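Local atomic coordinates of aminofutalosine deaminase (Helicobacter pylori, PDB entry 7LKK), a protein that deaminates aminofutalosine in the menaquinone pathway through a metal-dependent amidohydrolase active site, and probably also converts adenosine into inosine. Residues 38-41 / 45-48; 91-94 / 98-101; 373-378 / 382-387. All blocks are in the same frame, centred on the assembly; numbering follows the deposited sequence.

Interaction 1 of 3, residues 38-41 / 45-48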
ATOM      1  N   GLY A  38     -26.275 -17.369   6.361  1.00 26.11           N
ATOM      2  CA  GLY A  38     -26.912 -17.132   5.086  1.00 20.75           C
ATOM      3  C   GLY A  38     -27.873 -15.957   5.177  1.00 18.95           C
ATOM      4  O   GLY A  38     -28.189 -15.474   6.265  1.00 19.97           O
ATOM      5  N   VAL A  39     -28.312 -15.504   4.007  1.00 23.43           N
ATOM      6  CA  VAL A  39     -29.185 -14.339   3.893  1.00 24.35           C
ATOM      7  C   VAL A  39     -30.288 -14.649   2.890  1.00 23.05           C
ATOM      8  O   VAL A  39     -30.009 -15.096   1.773  1.00 29.03           O
ATOM      9  CB  VAL A  39     -28.412 -13.079   3.456  1.00 24.84           C
ATOM     10  CG1 VAL A  39     -29.374 -11.924   3.215  1.00 17.72           C
ATOM     11  CG2 VAL A  39     -27.366 -12.698   4.495  1.00 25.53           C
ATOM     12  N   VAL A  40     -31.537 -14.421   3.290  1.00 23.13           N
ATOM     13  CA  VAL A  40     -32.676 -14.442   2.378  1.00 23.61           C
ATOM     14  C   VAL A  40     -32.940 -13.013   1.937  1.00 21.22           C
ATOM     15  O   VAL A  40     -32.995 -12.100   2.771  1.00 24.20           O
ATOM     16  CB  VAL A  40     -33.924 -15.048   3.043  1.00 27.24           C
ATOM     17  CG1 VAL A  40     -35.079 -15.099   2.052  1.00 22.75           C
ATOM     18  CG2 VAL A  40     -33.625 -16.432   3.578  1.00 24.37           C
ATOM     19  N   PHE A  41     -33.101 -12.810   0.633  1.00 20.21           N
ATOM     20  CA  PHE A  41     -33.277 -11.458   0.127  1.00 26.22           C
ATOM     21  C   PHE A  41     -34.060 -11.477  -1.176  1.00 29.36           C
ATOM     22  O   PHE A  41     -33.940 -12.406  -1.980  1.00 28.60           O
ATOM     23  CB  PHE A  41     -31.925 -10.760  -0.088  1.00 27.55           C
ATOM     24  CG  PHE A  41     -31.056 -11.412  -1.133  1.00 25.56           C
ATOM     25  CD1 PHE A  41     -30.283 -12.520  -0.822  1.00 25.81           C
ATOM     26  CD2 PHE A  41     -31.000 -10.907  -2.422  1.00 27.51           C
ATOM     27  CE1 PHE A  41     -29.482 -13.116  -1.780  1.00 29.73           C
ATOM     28  CE2 PHE A  41     -30.199 -11.498  -3.385  1.00 24.27           C
ATOM     29  CZ  PHE A  41     -29.437 -12.602  -3.061  1.00 26.63           C
ATOM     30  N   ILE A  45     -32.972  -7.141   2.223  1.00 21.45           N
ATOM     31  CA  ILE A  45     -32.618  -8.269   3.077  1.00 23.17           C
ATOM     32  C   ILE A  45     -33.842  -8.668   3.887  1.00 25.92           C
ATOM     33  O   ILE A  45     -34.416  -7.845   4.612  1.00 24.27           O
ATOM     34  CB  ILE A  45     -31.435  -7.920   3.987  1.00 20.66           C
ATOM     35  CG1 ILE A  45     -30.186  -7.642   3.150  1.00 21.47           C
ATOM     36  CG2 ILE A  45     -31.181  -9.047   4.982  1.00 23.06           C
ATOM     37  CD1 ILE A  45     -29.079  -6.957   3.914  1.00 23.31           C
ATOM     38  N   VAL A  46     -34.251  -9.926   3.766  1.00 22.68           N
ATOM     39  CA  VAL A  46     -35.479 -10.414   4.384  1.00 29.00           C
ATOM     40  C   VAL A  46     -35.205 -11.120   5.706  1.00 26.03           C
ATOM     41  O   VAL A  46     -35.875 -10.861   6.705  1.00 24.92           O
ATOM     42  CB  VAL A  46     -36.240 -11.336   3.404  1.00 25.99           C
ATOM     43  CG1 VAL A  46     -37.392 -12.022   4.108  1.00 29.36           C
ATOM     44  CG2 VAL A  46     -36.744 -10.538   2.210  1.00 29.79           C
ATOM     45  N   GLU A  47     -34.213 -12.007   5.734  1.00 26.00           N
ATOM     46  CA  GLU A  47     -33.939 -12.796   6.926  1.00 24.97           C
ATOM     47  C   GLU A  47     -32.480 -13.226   6.932  1.00 23.33           C
ATOM     48  O   GLU A  47     -31.890 -13.494   5.881  1.00 22.81           O
ATOM     49  CB  GLU A  47     -34.857 -14.023   7.002  1.00 26.23           C
ATOM     50  CG  GLU A  47     -34.804 -14.763   8.328  1.00 26.07           C
ATOM     51  CD  GLU A  47     -35.885 -15.819   8.451  1.00 27.21           C
ATOM     52  OE1 GLU A  47     -36.977 -15.624   7.876  1.00 32.81           O
ATOM     53  OE2 GLU A  47     -35.643 -16.842   9.124  1.00 29.85           O
ATOM     54  N   ILE A  48     -31.906 -13.290   8.132  1.00 26.86           N
ATOM     55  CA  ILE A  48     -30.535 -13.735   8.346  1.00 24.71           C
ATOM     56  C   ILE A  48     -30.558 -14.907   9.318  1.00 24.23           C
ATOM     57  O   ILE A  48     -31.379 -14.943  10.240  1.00 25.39           O
ATOM     58  CB  ILE A  48     -29.644 -12.595   8.884  1.00 23.02           C
ATOM     59  CG1 ILE A  48     -29.760 -11.360   7.990  1.00 26.12           C
ATOM     60  CG2 ILE A  48     -28.189 -13.039   8.985  1.00 29.61           C
ATOM     61  CD1 ILE A  48     -29.383 -10.071   8.685  1.00 24.45           C
TER

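Interaction 2 of 3, residues 91-94 / 98-101. With MCF ((8R)-3-(5-S-methyl-5-thio-beta-D-ribofuranosyl)-3,6,7,8-tetrahydroimidazo[4,5-d][1,3]diazepin-8-ol), chain J.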
ATOM      1  N   PHE A  91      -0.307  15.431 -12.870  1.00 26.23           N
ATOM      2  CA  PHE A  91      -0.246  16.294 -11.700  1.00 22.93           C
ATOM      3  C   PHE A  91       0.960  15.935 -10.842  1.00 23.94           C
ATOM      4  O   PHE A  91       1.362  14.771 -10.761  1.00 25.41           O
ATOM      5  CB  PHE A  91      -1.531  16.190 -10.861  1.00 24.75           C
ATOM      6  CG  PHE A  91      -2.796  16.435 -11.642  1.00 24.27           C
ATOM      7  CD1 PHE A  91      -2.834  17.378 -12.656  1.00 27.19           C
ATOM      8  CD2 PHE A  91      -3.951  15.727 -11.353  1.00 25.22           C
ATOM      9  CE1 PHE A  91      -3.998  17.604 -13.373  1.00 25.87           C
ATOM     10  CE2 PHE A  91      -5.118  15.949 -12.066  1.00 22.92           C
ATOM     11  CZ  PHE A  91      -5.140  16.890 -13.077  1.00 27.11           C
ATOM     12  N   ASP A  92       1.544  16.953 -10.214  1.00 26.06           N
ATOM     13  CA  ASP A  92       2.700  16.759  -9.351  1.00 26.00           C
ATOM     14  C   ASP A  92       2.277  16.235  -7.983  1.00 24.48           C
ATOM     15  O   ASP A  92       1.215  16.583  -7.461  1.00 20.47           O
ATOM     16  CB  ASP A  92       3.472  18.066  -9.176  1.00 28.41           C
ATOM     17  CG  ASP A  92       4.130  18.538 -10.460  1.00 30.03           C
ATOM     18  OD1 ASP A  92       4.218  17.747 -11.423  1.00 32.40           O
ATOM     19  OD2 ASP A  92       4.561  19.708 -10.500  1.00 29.77           O
ATOM     20  N   TYR A  93       3.126  15.394  -7.402  1.00 25.19           N
ATOM     21  CA  TYR A  93       2.924  14.869  -6.061  1.00 22.65           C
ATOM     22  C   TYR A  93       4.107  15.249  -5.178  1.00 22.33           C
ATOM     23  O   TYR A  93       5.162  15.666  -5.663  1.00 23.89           O
ATOM     24  CB  TYR A  93       2.740  13.343  -6.081  1.00 18.51           C
ATOM     25  CG  TYR A  93       1.503  12.893  -6.828  1.00 18.61           C
ATOM     26  CD1 TYR A  93       0.276  13.507  -6.611  1.00 19.61           C
ATOM     27  CD2 TYR A  93       1.565  11.862  -7.755  1.00 18.45           C
ATOM     28  CE1 TYR A  93      -0.859  13.104  -7.294  1.00 20.92           C
ATOM     29  CE2 TYR A  93       0.437  11.449  -8.441  1.00 19.49           C
ATOM     30  CZ  TYR A  93      -0.772  12.073  -8.205  1.00 21.79           C
ATOM     31  OH  TYR A  93      -1.895  11.666  -8.885  1.00 24.40           O
ATOM     32  N   GLY A  94       3.916  15.108  -3.870  1.00 20.27           N
ATOM     33  CA  GLY A  94       4.932  15.449  -2.893  1.00 19.38           C
ATOM     34  C   GLY A  94       4.632  16.695  -2.093  1.00 21.25           C
ATOM     35  O   GLY A  94       5.299  16.938  -1.078  1.00 19.57           O
ATOM     36  N   GLY A  98       2.248  22.011  -4.731  1.00 18.51           N
ATOM     37  CA  GLY A  98       2.721  21.504  -6.008  1.00 21.71           C
ATOM     38  C   GLY A  98       1.635  20.794  -6.791  1.00 20.34           C
ATOM     39  O   GLY A  98       1.557  20.916  -8.016  1.00 21.28           O
ATOM     40  N   TRP A  99       0.789  20.030  -6.098  1.00 19.02           N
ATOM     41  CA  TRP A  99      -0.300  19.333  -6.774  1.00 19.53           C
ATOM     42  C   TRP A  99      -1.338  20.314  -7.309  1.00 19.06           C
ATOM     43  O   TRP A  99      -1.698  20.269  -8.492  1.00 17.61           O
ATOM     44  CB  TRP A  99      -0.946  18.327  -5.822  1.00 20.84           C
ATOM     45  CG  TRP A  99      -2.131  17.624  -6.406  1.00 18.61           C
ATOM     46  CD1 TRP A  99      -2.116  16.518  -7.201  1.00 15.83           C
ATOM     47  CD2 TRP A  99      -3.509  17.981  -6.239  1.00 23.22           C
ATOM     48  NE1 TRP A  99      -3.400  16.161  -7.541  1.00 21.34           N
ATOM     49  CE2 TRP A  99      -4.273  17.045  -6.964  1.00 21.38           C
ATOM     50  CE3 TRP A  99      -4.170  19.003  -5.550  1.00 21.46           C
ATOM     51  CZ2 TRP A  99      -5.666  17.097  -7.017  1.00 24.60           C
ATOM     52  CZ3 TRP A  99      -5.552  19.053  -5.604  1.00 22.46           C
ATOM     53  CH2 TRP A  99      -6.284  18.108  -6.334  1.00 22.92           C
ATOM     54  N   LEU A 100      -1.826  21.215  -6.451  1.00 18.90           N
ATOM     55  CA  LEU A 100      -2.876  22.142  -6.864  1.00 20.33           C
ATOM     56  C   LEU A 100      -2.401  23.052  -7.991  1.00 19.81           C
ATOM     57  O   LEU A 100      -3.139  23.299  -8.951  1.00 20.02           O
ATOM     58  CB  LEU A 100      -3.352  22.965  -5.667  1.00 20.50           C
ATOM     59  CG  LEU A 100      -4.518  23.925  -5.917  1.00 20.28           C
ATOM     60  CD1 LEU A 100      -5.664  23.225  -6.640  1.00 20.34           C
ATOM     61  CD2 LEU A 100      -4.999  24.539  -4.610  1.00 21.61           C
ATOM     62  N   GLY A 101      -1.175  23.567  -7.884  1.00 16.85           N
ATOM     63  CA  GLY A 101      -0.623  24.371  -8.959  1.00 19.14           C
ATOM     64  C   GLY A 101      -0.555  23.624 -10.278  1.00 23.04           C
ATOM     65  O   GLY A 101      -0.803  24.200 -11.340  1.00 21.06           O
TER
HETATM   66  O8  MCF J 506     -10.136  16.015  -3.074  1.00 30.79           O
HETATM   67  C8  MCF J 506      -9.043  15.882  -3.946  1.00 28.39           C
HETATM   68  C7  MCF J 506      -7.839  16.711  -3.512  1.00 25.65           C
HETATM   69  N6  MCF J 506      -8.260  17.918  -2.844  1.00 25.30           N
HETATM   70  C5  MCF J 506      -9.257  18.763  -3.463  1.00 26.51           C
HETATM   71  N4  MCF J 506      -9.924  18.511  -4.735  1.00 24.69           N
HETATM   72  C10 MCF J 506      -9.819  17.447  -5.765  1.00 25.35           C
HETATM   73  C9  MCF J 506      -9.416  16.173  -5.415  1.00 24.50           C
HETATM   74  N1  MCF J 506      -9.420  15.435  -6.517  1.00 26.38           N
HETATM   75  C2  MCF J 506      -9.823  16.178  -7.546  1.00 26.43           C
HETATM   76  N3  MCF J 506     -10.075  17.404  -7.078  1.00 23.54           N
HETATM   77  C1S MCF J 506     -10.538  18.527  -7.951  1.00 29.09           C
HETATM   78  C2S MCF J 506     -11.666  19.382  -7.327  1.00 28.97           C
HETATM   79  O2S MCF J 506     -12.884  18.810  -7.550  1.00 23.50           O
HETATM   80  O4S MCF J 506      -9.584  19.359  -8.135  1.00 27.92           O
HETATM   81  C4S MCF J 506     -10.287  20.787  -8.439  1.00 29.99           C
HETATM   82  C3S MCF J 506     -11.540  20.690  -8.098  1.00 29.79           C
HETATM   83  O3S MCF J 506     -12.393  20.632  -9.341  1.00 30.91           O
HETATM   84  C5S MCF J 506      -9.598  21.870  -7.628  1.00 31.10           C
HETATM   85  S5S MCF J 506      -9.689  23.449  -8.519  1.00 38.43           S
HETATM   86  C6S MCF J 506      -9.403  24.810  -7.352  1.00 34.28           C

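Interaction 3 of 3, residues 373-378 / 382-387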
ATOM      1  N   ALA A 373     -26.533   8.646   3.441  1.00 20.12           N
ATOM      2  CA  ALA A 373     -27.963   8.464   3.732  1.00 25.39           C
ATOM      3  C   ALA A 373     -28.567   7.396   2.820  1.00 23.71           C
ATOM      4  O   ALA A 373     -29.638   7.571   2.224  1.00 19.35           O
ATOM      5  CB  ALA A 373     -28.736   9.778   3.619  1.00 24.00           C
ATOM      6  N   LEU A 374     -27.854   6.281   2.722  1.00 19.13           N
ATOM      7  CA  LEU A 374     -28.179   5.123   1.899  1.00 22.70           C
ATOM      8  C   LEU A 374     -28.674   3.998   2.797  1.00 21.68           C
ATOM      9  O   LEU A 374     -28.193   3.866   3.922  1.00 23.85           O
ATOM     10  CB  LEU A 374     -26.868   4.685   1.192  1.00 23.35           C
ATOM     11  CG  LEU A 374     -26.507   5.123  -0.235  1.00 31.00           C
ATOM     12  CD1 LEU A 374     -27.107   4.344  -1.393  1.00 40.67           C
ATOM     13  CD2 LEU A 374     -27.104   6.582  -0.297  1.00 27.07           C
ATOM     14  N   ASN A 375     -29.606   3.162   2.311  1.00 17.92           N
ATOM     15  CA  ASN A 375     -30.182   2.087   3.146  1.00 21.50           C
ATOM     16  C   ASN A 375     -29.444   0.765   2.914  1.00 19.08           C
ATOM     17  O   ASN A 375     -30.018  -0.265   2.555  1.00 22.03           O
ATOM     18  CB  ASN A 375     -31.682   1.920   2.895  1.00 22.34           C
ATOM     19  CG  ASN A 375     -32.324   0.927   3.837  1.00 23.26           C
ATOM     20  OD1 ASN A 375     -31.955   0.836   5.002  1.00 23.45           O
ATOM     21  ND2 ASN A 375     -33.316   0.193   3.338  1.00 17.80           N
ATOM     22  N   ASN A 376     -28.139   0.807   3.137  1.00 19.38           N
ATOM     23  CA  ASN A 376     -27.305  -0.355   2.886  1.00 17.00           C
ATOM     24  C   ASN A 376     -26.092  -0.280   3.806  1.00 21.60           C
ATOM     25  O   ASN A 376     -26.146   0.332   4.878  1.00 20.04           O
ATOM     26  CB  ASN A 376     -26.938  -0.420   1.393  1.00 20.74           C
ATOM     27  CG  ASN A 376     -26.194   0.820   0.913  1.00 19.08           C
ATOM     28  OD1 ASN A 376     -25.796   1.677   1.703  1.00 20.80           O
ATOM     29  ND2 ASN A 376     -26.004   0.915  -0.395  1.00 17.81           N
ATOM     30  N   GLY A 377     -25.003  -0.923   3.392  1.00 16.77           N
ATOM     31  CA  GLY A 377     -23.777  -0.949   4.156  1.00 22.09           C
ATOM     32  C   GLY A 377     -23.775  -1.894   5.331  1.00 19.36           C
ATOM     33  O   GLY A 377     -22.797  -1.907   6.086  1.00 16.64           O
ATOM     34  N   GLU A 378     -24.825  -2.692   5.507  1.00 24.62           N
ATOM     35  CA  GLU A 378     -24.923  -3.572   6.662  1.00 22.03           C
ATOM     36  C   GLU A 378     -25.872  -4.712   6.327  1.00 20.35           C
ATOM     37  O   GLU A 378     -26.894  -4.502   5.669  1.00 24.50           O
ATOM     38  CB  GLU A 378     -25.416  -2.801   7.894  1.00 23.34           C
ATOM     39  CG  GLU A 378     -25.755  -3.665   9.100  1.00 24.15           C
ATOM     40  CD  GLU A 378     -26.124  -2.838  10.316  1.00 31.41           C
ATOM     41  OE1 GLU A 378     -26.293  -3.421  11.407  1.00 29.96           O
ATOM     42  OE2 GLU A 378     -26.245  -1.600  10.179  1.00 33.13           O
ATOM     43  N   ASN A 382     -34.406  -5.516   6.220  1.00 24.01           N
ATOM     44  CA  ASN A 382     -34.996  -4.310   5.646  1.00 21.94           C
ATOM     45  C   ASN A 382     -33.953  -3.416   4.981  1.00 23.38           C
ATOM     46  O   ASN A 382     -34.327  -2.424   4.355  1.00 22.39           O
ATOM     47  CB  ASN A 382     -35.799  -3.473   6.663  1.00 22.52           C
ATOM     48  CG  ASN A 382     -36.891  -4.277   7.340  1.00 25.73           C
ATOM     49  OD1 ASN A 382     -37.566  -5.086   6.704  1.00 26.35           O
ATOM     50  ND2 ASN A 382     -37.063  -4.065   8.640  1.00 27.41           N
ATOM     51  N   LYS A 383     -32.663  -3.718   5.096  1.00 22.49           N
ATOM     52  CA  LYS A 383     -31.669  -2.996   4.320  1.00 20.51           C
ATOM     53  C   LYS A 383     -31.682  -3.479   2.874  1.00 24.60           C
ATOM     54  O   LYS A 383     -32.208  -4.548   2.554  1.00 20.84           O
ATOM     55  CB  LYS A 383     -30.275  -3.172   4.922  1.00 22.15           C
ATOM     56  CG  LYS A 383     -30.153  -2.710   6.362  1.00 27.25           C
ATOM     57  CD  LYS A 383     -29.681  -1.273   6.443  1.00 29.03           C
ATOM     58  CE  LYS A 383     -29.680  -0.769   7.878  1.00 33.11           C
ATOM     59  NZ  LYS A 383     -29.509   0.711   7.941  1.00 39.40           N
ATOM     60  N   ARG A 384     -31.103  -2.667   1.992  1.00 23.54           N
ATOM     61  CA  ARG A 384     -30.993  -3.059   0.594  1.00 20.66           C
ATOM     62  C   ARG A 384     -30.156  -4.325   0.460  1.00 19.91           C
ATOM     63  O   ARG A 384     -29.211  -4.559   1.218  1.00 20.32           O
ATOM     64  CB  ARG A 384     -30.363  -1.935  -0.232  1.00 22.01           C
ATOM     65  CG  ARG A 384     -31.249  -0.714  -0.419  1.00 18.90           C
ATOM     66  CD  ARG A 384     -30.492   0.370  -1.168  1.00 20.73           C
ATOM     67  NE  ARG A 384     -29.736  -0.193  -2.283  1.00 21.05           N
ATOM     68  CZ  ARG A 384     -30.183  -0.257  -3.534  1.00 24.62           C
ATOM     69  NH1 ARG A 384     -31.382   0.220  -3.839  1.00 25.48           N
ATOM     70  NH2 ARG A 384     -29.428  -0.792  -4.481  1.00 26.76           N
ATOM     71  N   ALA A 385     -30.514  -5.151  -0.523  1.00 19.47           N
ATOM     72  CA  ALA A 385     -29.761  -6.365  -0.834  1.00 22.32           C
ATOM     73  C   ALA A 385     -28.561  -6.039  -1.730  1.00 18.62           C
ATOM     74  O   ALA A 385     -28.451  -6.484  -2.871  1.00 22.50           O
ATOM     75  CB  ALA A 385     -30.673  -7.401  -1.480  1.00 23.12           C
ATOM     76  N   ASP A 386     -27.663  -5.220  -1.189  1.00 20.33           N
ATOM     77  CA  ASP A 386     -26.397  -4.884  -1.838  1.00 20.74           C
ATOM     78  C   ASP A 386     -25.327  -5.762  -1.197  1.00 15.52           C
ATOM     79  O   ASP A 386     -24.834  -5.463  -0.107  1.00 13.98           O
ATOM     80  CB  ASP A 386     -26.083  -3.399  -1.688  1.00 20.78           C
ATOM     81  CG  ASP A 386     -27.125  -2.506  -2.349  1.00 22.05           C
ATOM     82  OD1 ASP A 386     -27.835  -2.975  -3.265  1.00 22.77           O
ATOM     83  OD2 ASP A 386     -27.234  -1.329  -1.947  1.00 23.67           O
ATOM     84  N   LEU A 387     -24.967  -6.851  -1.872  1.00 16.06           N
ATOM     85  CA  LEU A 387     -24.176  -7.905  -1.254  1.00 19.04           C
ATOM     86  C   LEU A 387     -23.020  -8.315  -2.153  1.00 19.04           C
ATOM     87  O   LEU A 387     -23.181  -8.455  -3.369  1.00 18.26           O
ATOM     88  CB  LEU A 387     -25.052  -9.127  -0.944  1.00 19.93           C
ATOM     89  CG  LEU A 387     -26.247  -8.852  -0.027  1.00 22.15           C
ATOM     90  CD1 LEU A 387     -27.224 -10.019  -0.024  1.00 19.28           C
ATOM     91  CD2 LEU A 387     -25.774  -8.539   1.385  1.00 20.49           C
TER
HETATM   92  O   HOH W   1     -25.413  -3.529   1.531  1.00 24.88           O
HETATM   93  O   HOH W   2     -27.416  -3.624   3.209  1.00 19.75           O

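Interaction 1 of 3, residues 38-41 / 45-48
F41 meets I45 through its CB, 4.1 Å from I45 CA, while its ring turns to F416 and A385. One edge of that ring receives V39 O in its plane, with CD1 the nearest ring atom, and the ring forms an edge-to-face pair with F416. A chi1 of 64° sets CG between the backbone N and the carbonyl carbon of F41, which swings the ring away from I45. The other flat group, the E47 carboxylate, also leaves the partner strand: its extended chain carries OE2 into a salt bridge with K57 and OE1 into a hydrogen bond with Y58.

The two antiparallel strands form a beta hairpin with a classic bulge. V40 N donates to E47 O at 2.8 Å, nearly straight at 167° and in the carbonyl plane. V40 O accepts twice, from V46 N at 2.7 Å and from E47 N at 3.2 Å, both donors arriving from the same face of its plane. The extra residue is taken up at V46, whose psi of -47° departs from extended values and shifts the register by one.

The face bearing V39, F41, I45 and I48 is apolar. V39 CG1 and I45 CG2, the branches anti to their backbone nitrogens, touch at 3.8 Å, and V39 CG2 lies 4.4 Å from I48 CG1. On the other face V40 stands beside E47 and packs, like the E47 side chain, on L54 of helix 51-57.

Strand 45-50 is the outermost on this side of a four-stranded sheet in the small beta domain beside the barrel. The bulge thus fits an additional residue into the hairpin while V40 keeps both backbone polar atoms bonded across the strands, and on the apolar face V39 and I48 pack on I379.

Interaction 2 of 3, residues 91-94 / 98-101
W99 lies across the loop residues F91 to Y93, and its side chain can be traced from them into the inhibitor pocket. CB starts 3.2 Å from D92 O, which sits at the rim of the indole near its plane. With CG anti to the backbone N (chi1 176°), the ring is carried off the helix between the loop and the inhibitor. CD1 comes next: Y93 CE1 touches it at 3.6 Å, rim to rim with the ring planes only 11° apart, and F91 CB reaches it at 3.7 Å. NE1 lies near F91 CD2, 3.9 Å away, and gives its hydrogen bond to S331 O. The F91 ring is turned steeply to the indole, its plane at 82° to the five-membered ring. At the far end W99 CH2 lies 3.5 Å from MCF C7 in the seven-membered ring. CZ2 and CZ3 also lie against the ligand, CZ2 near C7 and N1, CZ3 near C7 and N6, and MCF N3 lies in the indole plane beyond this edge.

D92 CB also packs on G98 O at 3.6 Å, closing the loop on the first turn of helix 96-106. Y93 O accepts a hydrogen bond from Q400 of the second subunit.

D92 O is buried without a hydrogen-bond partner; the C-H groups of W99 CA, CB and CD1 lie against it. The indole is thus set by aromatic packing and one N-H bond, and it offers carbon rather than polar atoms to the ligand.

Interaction 3 of 3, residues 373-378 / 382-387
The long connection from helix 366-371 to strand 387-391 doubles back on itself here, between the barrel and the small beta domain, and two inverse gamma turns, centred on N375 and A385, shape it. N375 O accepts from R384 N at 2.7 Å, nearly along the C=O axis, so that the two parts of the loop are joined backbone to backbone. The N375 side chain extends the same junction: with CG anti to the backbone N (chi1 -174°) it passes across the K383 side chain at an angle, and ND2 donates to a lone pair of N382 O at 3.0 Å. Its other amide atom, OD1, rests 3.4 Å from CD of K383, whose chain bends at chi2.

Deeper in, D386 collects the polar groups. R384 grips it side-on with two nitrogens, NE to OD2 at 2.8 Å in the guanidinium plane and NH2 to OD1 at 3.0 Å from a more tilted direction. N376 ND2 comes to the anti lone pair of OD2 at 3.0 Å, the acceptor lying in the amide plane, although amide and carboxylate planes stand 67° apart. The same ND2 also bonds S132, and OD1 accepts from G418 N.

Two waters bridge the backbone of the two segments: one donates to both E378 O and R384 O, while another accepts from G377 N and donates to D386 O. The E378 carboxylate itself turns to R366 in a salt bridge, with K383 NZ beyond salt-bridge range.

With donors on both its syn and anti sides, D386 is probably held ionised and its carboxylate fixed in rotation. Up to the start of strand 387-391 the loop is thus held by one direct backbone bond, two side-chain amides, a bidentate ion pair and bridging waters.

Overall arrangement
From the N terminus, interaction 1 closes first, a hairpin in the small beta domain. Interaction 2 follows, where the loop after strand 69-80 turns into helix 96-106 near the inhibitor and the subunit interface. Interaction 3 closes last, in the loop that returns the chain from helix 366-371 toward strand 387-391. The three are in series, and none nests within or crosses another. Interactions 1 and 3 nevertheless touch, their centres about 12 Å apart: I45 makes backbone hydrogen bonds with N382 and K383, and F41 packs on A385, joining the hairpin to the late loop. Interaction 2 lies across the chain's centre, about 47 Å from interaction 1 between centres, and touches neither.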